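Local coordinates for MobB protein homolog (Geobacillus stearothermophilus, PDB 1XJC), which is of unknown function but, as a MobB homolog of the P-loop NTPase clan, probably binds a nucleotide and assists molybdopterin guanine dinucleotide synthesis, at residues Glu31-Gly36 / Trp160-Val165; Val10-Ser15 / Glu119-Ser124; Pro147-Ser150 / Glu156-Pro159; Glu22-Ala27 / Leu99-Gly104. All coordinates share one frame; numbering follows the deposited sequence.

Contact 1: residues Glu31-Gly36 / Trp160-Val165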
loop_
_atom_site.group_PDB
_atom_site.type_symbol
_atom_site.label_atom_id
_atom_site.label_comp_id
_atom_site.label_asym_id
_atom_site.label_seq_id
_atom_site.Cartn_x
_atom_site.Cartn_y
_atom_site.Cartn_z
ATOM N N GLU A 31 -14.382 6.165 6.980
ATOM C CA GLU A 31 -14.482 7.596 6.702
ATOM C C GLU A 31 -15.340 7.812 5.470
ATOM O O GLU A 31 -15.571 8.949 5.072
ATOM C CB GLU A 31 -13.100 8.212 6.448
ATOM C CG GLU A 31 -12.261 8.404 7.687
ATOM C CD GLU A 31 -12.946 9.299 8.693
ATOM O OE1 GLU A 31 -13.140 10.500 8.391
ATOM O OE2 GLU A 31 -13.303 8.793 9.778
ATOM N N GLY A 32 -15.792 6.715 4.858
ATOM C CA GLY A 32 -16.608 6.823 3.662
ATOM C C GLY A 32 -15.833 7.064 2.370
ATOM O O GLY A 32 -16.428 7.421 1.353
ATOM N N TRP A 33 -14.518 6.866 2.387
ATOM C CA TRP A 33 -13.721 7.074 1.179
ATOM C C TRP A 33 -13.924 5.954 0.143
ATOM O O TRP A 33 -14.312 4.829 0.488
ATOM C CB TRP A 33 -12.232 7.157 1.528
ATOM C CG TRP A 33 -11.838 8.370 2.342
ATOM C CD1 TRP A 33 -12.655 9.390 2.759
ATOM C CD2 TRP A 33 -10.527 8.684 2.823
ATOM N NE1 TRP A 33 -11.927 10.319 3.472
ATOM C CE2 TRP A 33 -10.619 9.909 3.529
ATOM C CE3 TRP A 33 -9.276 8.050 2.730
ATOM C CZ2 TRP A 33 -9.508 10.513 4.139
ATOM C CZ3 TRP A 33 -8.170 8.651 3.340
ATOM C CH2 TRP A 33 -8.299 9.873 4.035
ATOM N N ARG A 34 -13.670 6.287 -1.123
ATOM C CA ARG A 34 -13.756 5.332 -2.227
ATOM C C ARG A 34 -12.315 4.828 -2.323
ATOM O O ARG A 34 -11.407 5.576 -2.722
ATOM C CB ARG A 34 -14.202 6.046 -3.514
ATOM C CG ARG A 34 -15.671 6.553 -3.467
ATOM C CD ARG A 34 -16.060 7.293 -4.766
ATOM N NE ARG A 34 -15.918 6.435 -5.945
ATOM C CZ ARG A 34 -16.710 5.398 -6.219
ATOM N NH1 ARG A 34 -17.710 5.092 -5.399
ATOM N NH2 ARG A 34 -16.500 4.660 -7.303
ATOM N N VAL A 35 -12.108 3.566 -1.943
ATOM C CA VAL A 35 -10.765 2.981 -1.906
ATOM C C VAL A 35 -10.497 1.890 -2.929
ATOM O O VAL A 35 -11.399 1.117 -3.280
ATOM C CB VAL A 35 -10.486 2.354 -0.506
ATOM C CG1 VAL A 35 -9.063 1.746 -0.454
ATOM C CG2 VAL A 35 -10.665 3.413 0.577
ATOM N N GLY A 36 -9.253 1.833 -3.397
ATOM C CA GLY A 36 -8.850 0.790 -4.323
ATOM C C GLY A 36 -7.582 0.165 -3.764
ATOM O O GLY A 36 -6.825 0.855 -3.084
ATOM N N TRP A 160 -2.291 8.850 11.917
ATOM C CA TRP A 160 -1.196 9.624 11.320
ATOM C C TRP A 160 -1.224 9.502 9.783
ATOM O O TRP A 160 -1.117 10.507 9.037
ATOM C CB TRP A 160 0.149 9.128 11.844
ATOM C CG TRP A 160 1.308 9.959 11.381
ATOM C CD1 TRP A 160 1.784 11.103 11.962
ATOM C CD2 TRP A 160 2.106 9.740 10.216
ATOM N NE1 TRP A 160 2.828 11.610 11.226
ATOM C CE2 TRP A 160 3.045 10.793 10.147
ATOM C CE3 TRP A 160 2.119 8.755 9.220
ATOM C CZ2 TRP A 160 3.986 10.891 9.120
ATOM C CZ3 TRP A 160 3.054 8.852 8.199
ATOM C CH2 TRP A 160 3.976 9.915 8.158
ATOM N N LEU A 161 -1.360 8.270 9.307
ATOM C CA LEU A 161 -1.393 8.029 7.863
ATOM C C LEU A 161 -2.616 8.680 7.222
ATOM O O LEU A 161 -2.496 9.316 6.176
ATOM C CB LEU A 161 -1.375 6.525 7.563
ATOM C CG LEU A 161 -0.052 5.826 7.861
ATOM C CD1 LEU A 161 -0.202 4.313 7.750
ATOM C CD2 LEU A 161 0.997 6.337 6.887
HETATM N N MSE A 162 -3.786 8.533 7.845
HETATM C CA MSE A 162 -4.999 9.131 7.298
HETATM C C MSE A 162 -4.794 10.653 7.152
HETATM O O MSE A 162 -5.186 11.265 6.144
HETATM C CB MSE A 162 -6.193 8.821 8.209
HETATM C CG MSE A 162 -6.587 7.337 8.208
HETATM SE SE MSE A 162 -7.274 6.771 6.460
HETATM C CE MSE A 162 -9.104 7.403 6.676
ATOM N N ASN A 163 -4.150 11.255 8.143
ATOM C CA ASN A 163 -3.898 12.687 8.085
ATOM C C ASN A 163 -2.943 12.995 6.928
ATOM O O ASN A 163 -3.127 13.993 6.224
ATOM C CB ASN A 163 -3.306 13.203 9.402
ATOM C CG ASN A 163 -3.035 14.703 9.365
ATOM O OD1 ASN A 163 -3.956 15.510 9.210
ATOM N ND2 ASN A 163 -1.766 15.081 9.495
ATOM N N GLU A 164 -1.939 12.139 6.725
ATOM C CA GLU A 164 -0.986 12.348 5.635
ATOM C C GLU A 164 -1.706 12.306 4.290
ATOM O O GLU A 164 -1.410 13.108 3.395
ATOM C CB GLU A 164 0.140 11.303 5.655
ATOM C CG GLU A 164 1.164 11.512 6.753
ATOM C CD GLU A 164 1.770 12.916 6.730
ATOM O OE1 GLU A 164 2.466 13.249 5.750
ATOM O OE2 GLU A 164 1.546 13.687 7.687
ATOM N N VAL A 165 -2.645 11.371 4.143
ATOM C CA VAL A 165 -3.410 11.274 2.910
ATOM C C VAL A 165 -4.287 12.532 2.740
ATOM O O VAL A 165 -4.332 13.120 1.662
ATOM C CB VAL A 165 -4.353 10.043 2.907
ATOM C CG1 VAL A 165 -5.219 10.069 1.644
ATOM C CG2 VAL A 165 -3.541 8.741 3.000
#
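Selenomethionine Met-162 reaches out from helix 154-166 and lays its terminal CE over the six-membered ring of Trp-33, 3.8 Å from the ring centroid and 16° off the normal. Two bends in its chain (chi2 -66°, chi3 -82°) turn the methyl onto the face, while SE stands obliquely to the same ring at 4.5 Å from the centroid, a Met-aromatic contact. One turn further on, Val-165 offers CG1 to CZ3 of Trp-33 at 3.7 Å, again obliquely. This is the close-packed part, where both helix residues are buried. Toward solvent the contact thins to Glu-31, whose CG touches Met-162 CE at 3.5 Å and whose CB lies over the same indole face as the methyl; Glu-31 is itself exposed, and its carboxylate makes no contact with the helix segment. Arg-168 makes a cation-pi contact with Trp-33. With an alanine at Trp-33, the Met-162 methyl and Val-165 CG1 would probably lose their aromatic partner, and the Arg-168 charge its ring. Gly-32, at positive phi, ends helix 17-30 in a Schellman motif, and the chain then enters strand 35-39: a helix-to-strand turn of an alpha/beta P-loop fold, packed against the last helix.

Contact 2: residues Val10-Ser15 / Glu119-Ser124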
loop_
_atom_site.group_PDB
_atom_site.type_symbol
_atom_site.label_atom_id
_atom_site.label_comp_id
_atom_site.label_asym_id
_atom_site.label_seq_id
_atom_site.Cartn_x
_atom_site.Cartn_y
_atom_site.Cartn_z
ATOM N N VAL A 10 5.327 -1.351 1.410
ATOM C CA VAL A 10 6.388 -2.270 1.002
ATOM C C VAL A 10 7.041 -2.985 2.184
ATOM O O VAL A 10 7.155 -2.425 3.285
ATOM C CB VAL A 10 7.492 -1.529 0.198
ATOM C CG1 VAL A 10 6.886 -0.916 -1.060
ATOM C CG2 VAL A 10 8.133 -0.428 1.060
ATOM N N GLY A 11 7.470 -4.222 1.945
ATOM C CA GLY A 11 8.111 -5.006 2.981
ATOM C C GLY A 11 8.193 -6.471 2.589
ATOM O O GLY A 11 7.486 -6.930 1.675
ATOM N N TYR A 12 9.053 -7.210 3.281
ATOM C CA TYR A 12 9.232 -8.625 3.005
ATOM C C TYR A 12 8.118 -9.457 3.642
ATOM O O TYR A 12 7.213 -8.913 4.290
ATOM C CB TYR A 12 10.616 -9.052 3.498
ATOM C CG TYR A 12 11.731 -8.348 2.737
ATOM C CD1 TYR A 12 11.903 -8.565 1.367
ATOM C CD2 TYR A 12 12.579 -7.431 3.370
ATOM C CE1 TYR A 12 12.891 -7.887 0.645
ATOM C CE2 TYR A 12 13.567 -6.748 2.660
ATOM C CZ TYR A 12 13.719 -6.980 1.299
ATOM O OH TYR A 12 14.699 -6.329 0.582
ATOM N N LYS A 13 8.176 -10.768 3.436
ATOM C CA LYS A 13 7.172 -11.692 3.980
ATOM C C LYS A 13 7.032 -11.553 5.496
ATOM O O LYS A 13 8.030 -11.435 6.198
ATOM C CB LYS A 13 7.545 -13.140 3.618
ATOM C CG LYS A 13 6.792 -14.200 4.420
ATOM C CD LYS A 13 6.451 -15.431 3.594
ATOM C CE LYS A 13 5.336 -15.117 2.597
ATOM N NZ LYS A 13 4.935 -16.320 1.802
ATOM N N HIS A 14 5.790 -11.539 5.979
ATOM C CA HIS A 14 5.491 -11.426 7.417
ATOM C C HIS A 14 6.071 -10.170 8.067
ATOM O O HIS A 14 6.338 -10.162 9.265
ATOM C CB HIS A 14 6.011 -12.667 8.166
ATOM C CG HIS A 14 5.524 -13.967 7.596
ATOM N ND1 HIS A 14 6.228 -15.146 7.720
ATOM C CD2 HIS A 14 4.390 -14.280 6.922
ATOM C CE1 HIS A 14 5.548 -16.129 7.151
ATOM N NE2 HIS A 14 4.429 -15.630 6.661
ATOM N N SER A 15 6.279 -9.114 7.285
ATOM C CA SER A 15 6.805 -7.871 7.830
ATOM C C SER A 15 5.716 -7.086 8.572
ATOM O O SER A 15 6.017 -6.220 9.400
ATOM C CB SER A 15 7.367 -7.013 6.698
ATOM O OG SER A 15 6.378 -6.728 5.720
ATOM N N GLU A 119 16.749 -4.773 11.420
ATOM C CA GLU A 119 17.674 -3.770 10.930
ATOM C C GLU A 119 18.138 -4.235 9.551
ATOM O O GLU A 119 18.343 -3.420 8.653
ATOM C CB GLU A 119 18.861 -3.636 11.894
ATOM C CG GLU A 119 19.991 -2.735 11.408
ATOM C CD GLU A 119 19.514 -1.354 10.987
ATOM O OE1 GLU A 119 18.653 -0.775 11.685
ATOM O OE2 GLU A 119 20.018 -0.842 9.958
ATOM N N GLU A 120 18.273 -5.548 9.382
ATOM C CA GLU A 120 18.691 -6.129 8.103
ATOM C C GLU A 120 17.683 -5.822 6.985
ATOM O O GLU A 120 18.080 -5.493 5.856
ATOM C CB GLU A 120 18.866 -7.648 8.237
ATOM C CG GLU A 120 19.238 -8.346 6.937
ATOM C CD GLU A 120 19.505 -9.841 7.115
ATOM O OE1 GLU A 120 20.430 -10.198 7.882
ATOM O OE2 GLU A 120 18.796 -10.660 6.482
ATOM N N ASP A 121 16.387 -5.950 7.280
ATOM C CA ASP A 121 15.359 -5.628 6.283
ATOM C C ASP A 121 15.500 -4.149 5.901
ATOM O O ASP A 121 15.407 -3.785 4.732
ATOM C CB ASP A 121 13.942 -5.783 6.850
ATOM C CG ASP A 121 13.421 -7.202 6.804
ATOM O OD1 ASP A 121 14.132 -8.115 6.365
ATOM O OD2 ASP A 121 12.262 -7.402 7.218
ATOM N N TRP A 122 15.676 -3.301 6.911
ATOM C CA TRP A 122 15.779 -1.858 6.704
ATOM C C TRP A 122 16.990 -1.472 5.871
ATOM O O TRP A 122 16.922 -0.535 5.071
ATOM C CB TRP A 122 15.841 -1.134 8.051
ATOM C CG TRP A 122 16.013 0.367 7.948
ATOM C CD1 TRP A 122 17.002 1.123 8.525
ATOM C CD2 TRP A 122 15.180 1.280 7.221
ATOM N NE1 TRP A 122 16.830 2.446 8.203
ATOM C CE2 TRP A 122 15.724 2.573 7.400
ATOM C CE3 TRP A 122 14.024 1.131 6.423
ATOM C CZ2 TRP A 122 15.156 3.717 6.813
ATOM C CZ3 TRP A 122 13.460 2.269 5.838
ATOM C CH2 TRP A 122 14.029 3.546 6.038
ATOM N N ALA A 123 18.098 -2.175 6.070
ATOM C CA ALA A 123 19.318 -1.895 5.316
ATOM C C ALA A 123 19.079 -2.079 3.818
ATOM O O ALA A 123 19.609 -1.325 3.007
ATOM C CB ALA A 123 20.450 -2.807 5.784
ATOM N N SER A 124 18.279 -3.065 3.438
ATOM C CA SER A 124 18.038 -3.272 2.015
ATOM C C SER A 124 16.842 -2.506 1.457
ATOM O O SER A 124 16.655 -2.475 0.238
ATOM C CB SER A 124 17.854 -4.754 1.714
ATOM O OG SER A 124 16.628 -5.224 2.235
HETATM O O HOH W 1 10.384 -6.118 5.522
#
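The carbonyl O of Tyr-12, the residue that crosses to Asp-121 and Ser-124, is gripped by two donors of Ser-15. OG of Ser-15 binds Tyr-12 O at 2.7 Å, in the carbonyl plane with a C=O...donor angle of 148°, and the Ser-15 backbone N adds a 3.1 Å bond to the same O, closing a type II turn. At the far end of its ring Tyr-12 uses OH to meet Ser-124 OG at 2.8 Å; either hydroxyl could be the donor, and the serine oxygen approaches near the plane of the ring, at its edge. The turn belongs to the loop between strand 6-10 and helix 17-30, which has the sequence and geometry of a P-loop (Walker A), consistent with the family; Gly-11 O also accepts a bond from Lys-17 NZ. Asp-121 slides along the other part of the tyrosine, its carboxylate plane turned 58° from the ring. OD1 stands obliquely to the ring, 3.4 Å from CD2 of Tyr-12, while OD2 lies at the ring edge. With CG anti to its own carbonyl carbon (chi1 -84°), Asp-121 can accept through OD2 from a water at 2.8 Å, and that water in turn accepts from Tyr-12 N. The stronger partner of OD2 is Arg-117 NE, in a salt bridge, and the Arg-117 side chain touches Tyr-12 as well.

Contact 3: residues Pro147-Ser150 / Glu156-Pro159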
loop_
_atom_site.group_PDB
_atom_site.type_symbol
_atom_site.label_atom_id
_atom_site.label_comp_id
_atom_site.label_asym_id
_atom_site.label_seq_id
_atom_site.Cartn_x
_atom_site.Cartn_y
_atom_site.Cartn_z
ATOM N N PRO A 147 9.553 9.085 10.485
ATOM C CA PRO A 147 9.027 8.597 11.759
ATOM C C PRO A 147 8.984 7.069 11.725
ATOM O O PRO A 147 8.774 6.463 10.662
ATOM C CB PRO A 147 7.632 9.225 11.834
ATOM C CG PRO A 147 7.273 9.476 10.402
ATOM C CD PRO A 147 8.574 9.944 9.796
ATOM N N VAL A 148 9.224 6.455 12.878
ATOM C CA VAL A 148 9.204 5.003 12.992
ATOM C C VAL A 148 8.169 4.664 14.061
ATOM O O VAL A 148 8.169 5.268 15.151
ATOM C CB VAL A 148 10.581 4.430 13.442
ATOM C CG1 VAL A 148 10.509 2.886 13.530
ATOM C CG2 VAL A 148 11.683 4.882 12.472
ATOM N N PHE A 149 7.290 3.714 13.747
ATOM C CA PHE A 149 6.250 3.282 14.682
ATOM C C PHE A 149 6.390 1.768 14.893
ATOM O O PHE A 149 6.965 1.040 14.071
ATOM C CB PHE A 149 4.829 3.514 14.120
ATOM C CG PHE A 149 4.507 4.943 13.732
ATOM C CD1 PHE A 149 3.884 5.809 14.635
ATOM C CD2 PHE A 149 4.768 5.402 12.432
ATOM C CE1 PHE A 149 3.519 7.103 14.254
ATOM C CE2 PHE A 149 4.411 6.694 12.035
ATOM C CZ PHE A 149 3.785 7.549 12.941
ATOM N N SER A 150 5.841 1.294 15.995
ATOM C CA SER A 150 5.823 -0.126 16.264
ATOM C C SER A 150 4.603 -0.648 15.505
ATOM O O SER A 150 3.568 0.031 15.420
ATOM C CB SER A 150 5.621 -0.389 17.762
ATOM O OG SER A 150 5.082 -1.689 17.966
ATOM N N GLU A 156 -1.866 4.791 16.744
ATOM C CA GLU A 156 -1.135 5.988 16.419
ATOM C C GLU A 156 -0.801 6.094 14.933
ATOM O O GLU A 156 -1.008 7.156 14.333
ATOM C CB GLU A 156 0.153 6.064 17.222
ATOM C CG GLU A 156 0.889 7.346 16.991
ATOM C CD GLU A 156 1.436 7.900 18.286
ATOM O OE1 GLU A 156 2.423 7.333 18.814
ATOM O OE2 GLU A 156 0.855 8.893 18.780
ATOM N N TYR A 157 -0.321 5.020 14.310
ATOM C CA TYR A 157 0.035 5.184 12.898
ATOM C C TYR A 157 -1.113 5.297 11.895
ATOM O O TYR A 157 -0.949 5.923 10.859
ATOM C CB TYR A 157 1.090 4.144 12.440
ATOM C CG TYR A 157 0.725 2.681 12.510
ATOM C CD1 TYR A 157 -0.238 2.130 11.655
ATOM C CD2 TYR A 157 1.389 1.827 13.394
ATOM C CE1 TYR A 157 -0.521 0.763 11.683
ATOM C CE2 TYR A 157 1.114 0.463 13.431
ATOM C CZ TYR A 157 0.161 -0.064 12.574
ATOM O OH TYR A 157 -0.093 -1.415 12.602
ATOM N N ILE A 158 -2.276 4.736 12.203
ATOM C CA ILE A 158 -3.417 4.831 11.284
ATOM C C ILE A 158 -3.914 6.283 11.225
ATOM O O ILE A 158 -4.029 6.853 10.143
ATOM C CB ILE A 158 -4.553 3.866 11.702
ATOM C CG1 ILE A 158 -4.085 2.409 11.502
ATOM C CG2 ILE A 158 -5.817 4.147 10.882
ATOM C CD1 ILE A 158 -3.735 2.047 10.020
ATOM N N PRO A 159 -4.196 6.910 12.384
ATOM C CA PRO A 159 -4.651 8.305 12.298
ATOM C C PRO A 159 -3.550 9.170 11.643
ATOM O O PRO A 159 -3.833 10.108 10.889
ATOM C CB PRO A 159 -4.902 8.677 13.767
ATOM C CG PRO A 159 -5.361 7.374 14.349
ATOM C CD PRO A 159 -4.360 6.390 13.757
#
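Phe-149 turns one face of its ring to Tyr-157, whose CB sits over it, 3.8 Å from the centroid and only 14° off the ring normal: a CH-pi contact made by the beta carbon, not by the tyrosine ring. The ring of Tyr-157 goes elsewhere. CG of Tyr-157 lies between the backbone N and the carbonyl carbon (chi1 62°), which swings the ring past Phe-149 CB, toward Ser-150. There the backbone O of Ser-150 lies in the plane of the tyrosine at its edge, 3.2 Å from CE2 of Tyr-157, a close carbon-oxygen approach and not a hydrogen bond between the two, while the phenol OH bonds to Leu-151 O. Glu-156 crosses Phe-149 at about a right angle and touches it through its aliphatic part, CG to CE1 at 3.8 Å; the approach is oblique to the ring. Phe-149 also meets the ring of Trp-160, with planes about 55° apart, and Tyr-157 leans on Thr-19 and Leu-20 of helix 17-30. The phenylalanine thus plugs the angle between the outermost strand 148-150 and the first turns of helix 154-166, at the short link by which the chain passes from the edge strand of the parallel sheet into its last helix, in an alpha/beta fold.

Contact 4: residues Glu22-Ala27 / Leu99-Gly104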
loop_
_atom_site.group_PDB
_atom_site.type_symbol
_atom_site.label_atom_id
_atom_site.label_comp_id
_atom_site.label_asym_id
_atom_site.label_seq_id
_atom_site.Cartn_x
_atom_site.Cartn_y
_atom_site.Cartn_z
ATOM N N GLU A 22 -4.915 -4.027 5.979
ATOM C CA GLU A 22 -6.250 -4.244 6.517
ATOM C C GLU A 22 -6.771 -3.095 7.353
ATOM O O GLU A 22 -7.899 -2.632 7.161
ATOM C CB GLU A 22 -6.283 -5.546 7.333
ATOM C CG GLU A 22 -6.648 -6.743 6.460
ATOM C CD GLU A 22 -6.634 -8.079 7.202
ATOM O OE1 GLU A 22 -7.046 -8.125 8.390
ATOM O OE2 GLU A 22 -6.227 -9.082 6.570
ATOM N N LYS A 23 -5.950 -2.622 8.279
ATOM C CA LYS A 23 -6.375 -1.541 9.147
ATOM C C LYS A 23 -6.511 -0.227 8.410
ATOM O O LYS A 23 -7.421 0.550 8.691
ATOM C CB LYS A 23 -5.384 -1.388 10.308
ATOM C CG LYS A 23 -5.433 -2.556 11.281
ATOM C CD LYS A 23 -4.382 -2.401 12.369
ATOM C CE LYS A 23 -4.374 -3.625 13.270
ATOM N NZ LYS A 23 -5.730 -3.829 13.868
ATOM N N TRP A 24 -5.609 0.030 7.468
ATOM C CA TRP A 24 -5.648 1.282 6.720
ATOM C C TRP A 24 -6.889 1.286 5.827
ATOM O O TRP A 24 -7.621 2.267 5.800
ATOM C CB TRP A 24 -4.377 1.429 5.876
ATOM C CG TRP A 24 -4.095 2.829 5.412
ATOM C CD1 TRP A 24 -4.918 3.918 5.505
ATOM C CD2 TRP A 24 -2.889 3.290 4.796
ATOM N NE1 TRP A 24 -4.296 5.026 4.990
ATOM C CE2 TRP A 24 -3.050 4.671 4.545
ATOM C CE3 TRP A 24 -1.681 2.670 4.432
ATOM C CZ2 TRP A 24 -2.048 5.447 3.943
ATOM C CZ3 TRP A 24 -0.683 3.444 3.832
ATOM C CH2 TRP A 24 -0.874 4.815 3.595
ATOM N N VAL A 25 -7.126 0.198 5.091
ATOM C CA VAL A 25 -8.323 0.123 4.243
ATOM C C VAL A 25 -9.591 0.325 5.095
ATOM O O VAL A 25 -10.474 1.094 4.722
ATOM C CB VAL A 25 -8.424 -1.256 3.483
ATOM C CG1 VAL A 25 -9.823 -1.446 2.933
ATOM C CG2 VAL A 25 -7.409 -1.318 2.329
ATOM N N ALA A 26 -9.672 -0.346 6.246
ATOM C CA ALA A 26 -10.844 -0.228 7.124
ATOM C C ALA A 26 -11.103 1.208 7.608
ATOM O O ALA A 26 -12.253 1.666 7.634
ATOM C CB ALA A 26 -10.697 -1.187 8.362
ATOM N N ALA A 27 -10.045 1.923 7.987
ATOM C CA ALA A 27 -10.213 3.296 8.459
ATOM C C ALA A 27 -10.692 4.144 7.288
ATOM O O ALA A 27 -11.590 4.974 7.443
ATOM C CB ALA A 27 -8.885 3.852 9.004
ATOM N N LEU A 99 -8.448 7.118 -2.580
ATOM C CA LEU A 99 -7.206 6.530 -2.100
ATOM C C LEU A 99 -6.976 5.167 -2.733
ATOM O O LEU A 99 -7.900 4.359 -2.834
ATOM C CB LEU A 99 -7.277 6.344 -0.570
ATOM C CG LEU A 99 -6.132 5.561 0.102
ATOM C CD1 LEU A 99 -4.844 6.403 0.030
ATOM C CD2 LEU A 99 -6.471 5.218 1.567
ATOM N N VAL A 100 -5.741 4.928 -3.146
ATOM C CA VAL A 100 -5.350 3.645 -3.713
ATOM C C VAL A 100 -4.140 3.173 -2.916
ATOM O O VAL A 100 -3.113 3.862 -2.864
ATOM C CB VAL A 100 -4.941 3.745 -5.219
ATOM C CG1 VAL A 100 -4.564 2.348 -5.746
ATOM C CG2 VAL A 100 -6.104 4.310 -6.032
ATOM N N LEU A 101 -4.277 2.019 -2.273
ATOM C CA LEU A 101 -3.183 1.462 -1.502
ATOM C C LEU A 101 -2.576 0.347 -2.320
ATOM O O LEU A 101 -3.263 -0.618 -2.703
ATOM C CB LEU A 101 -3.677 0.919 -0.158
ATOM C CG LEU A 101 -4.213 2.042 0.733
ATOM C CD1 LEU A 101 -4.865 1.433 1.974
ATOM C CD2 LEU A 101 -3.056 2.988 1.142
ATOM N N VAL A 102 -1.282 0.482 -2.566
ATOM C CA VAL A 102 -0.534 -0.465 -3.365
ATOM C C VAL A 102 0.472 -1.235 -2.529
ATOM O O VAL A 102 1.347 -0.635 -1.888
ATOM C CB VAL A 102 0.231 0.288 -4.478
ATOM C CG1 VAL A 102 1.115 -0.672 -5.245
ATOM C CG2 VAL A 102 -0.759 1.007 -5.398
ATOM N N GLU A 103 0.355 -2.561 -2.543
ATOM C CA GLU A 103 1.277 -3.408 -1.808
ATOM C C GLU A 103 2.342 -3.941 -2.774
ATOM O O GLU A 103 2.038 -4.723 -3.675
ATOM C CB GLU A 103 0.515 -4.564 -1.162
ATOM C CG GLU A 103 1.220 -5.157 0.044
ATOM C CD GLU A 103 0.549 -6.407 0.581
ATOM O OE1 GLU A 103 -0.695 -6.459 0.677
ATOM O OE2 GLU A 103 1.280 -7.345 0.926
ATOM N N GLY A 104 3.588 -3.504 -2.606
ATOM C CA GLY A 104 4.655 -3.951 -3.486
ATOM C C GLY A 104 5.047 -2.909 -4.527
ATOM O O GLY A 104 4.859 -1.713 -4.301
#
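Leu-101 fills the hollow between Trp-24 and Val-25 on helix 17-30. The leucine's CD2 lies almost on the normal of the six-membered ring of Trp-24, 3.4 Å from its centroid and 6° off that normal, so one methyl touches nearly the whole benzene part of the indole. The second methyl, CD1, fits into the notch between the indole root and the next side chain, 3.8 Å from CG of Trp-24 and equally far from CG2 of Val-25. The fork of the leucine therefore straddles two neighbouring residues of the helix. Trp-24 CG points away from its backbone N (chi1 -162°), which lays the indole against the strand. Its pyrrole part meets Leu-99 more loosely, CD2 to NE1 of Trp-24 at 4.1 Å, and buried NE1 has no hydrogen-bond partner in the model. Met-162 and Val-165 of helix 154-166 also pack on this tryptophan. A serine in place of Trp-24 would probably open a gap over Leu-101 CD2, where the ring face had been, and leave Leu-99 and the last helix without their shared neighbour. The segment axes pass 10.1 Å apart at 172°, nearly antiparallel. Helix 17-30 links parallel strands 6-10 and 35-39, with strand 99-103 between them in the sheet: the beta-alpha-beta crossover that carries the P-loop-like turn between its first strand and its helix.

Overall arrangement
Contacts 1 and 4 are close neighbours, centres about 8 Å apart, joined by backbone bonds of Gly-36 to Leu-99 and Leu-101 on adjacent strands 35-39 and 99-103. Contact 3 shares helix 154-166 with contact 1 and touches contact 4 through Ile-158; its centre is about 15 Å from the one and 14 Å from the other. The centre of contact 2 lies about 24 Å from that of contact 1, across the chain's centre. Along the chain, segments 10-15, 22-27 and 31-36 come first, then 99-104, 119-124, and finally contact 3 and 160-165. Contacts 1, 3 and 4 together hold helices 17-30 and 154-166 against each other and to the parallel sheet, while contact 2 joins the probable nucleotide-binding loop to helix 119-125.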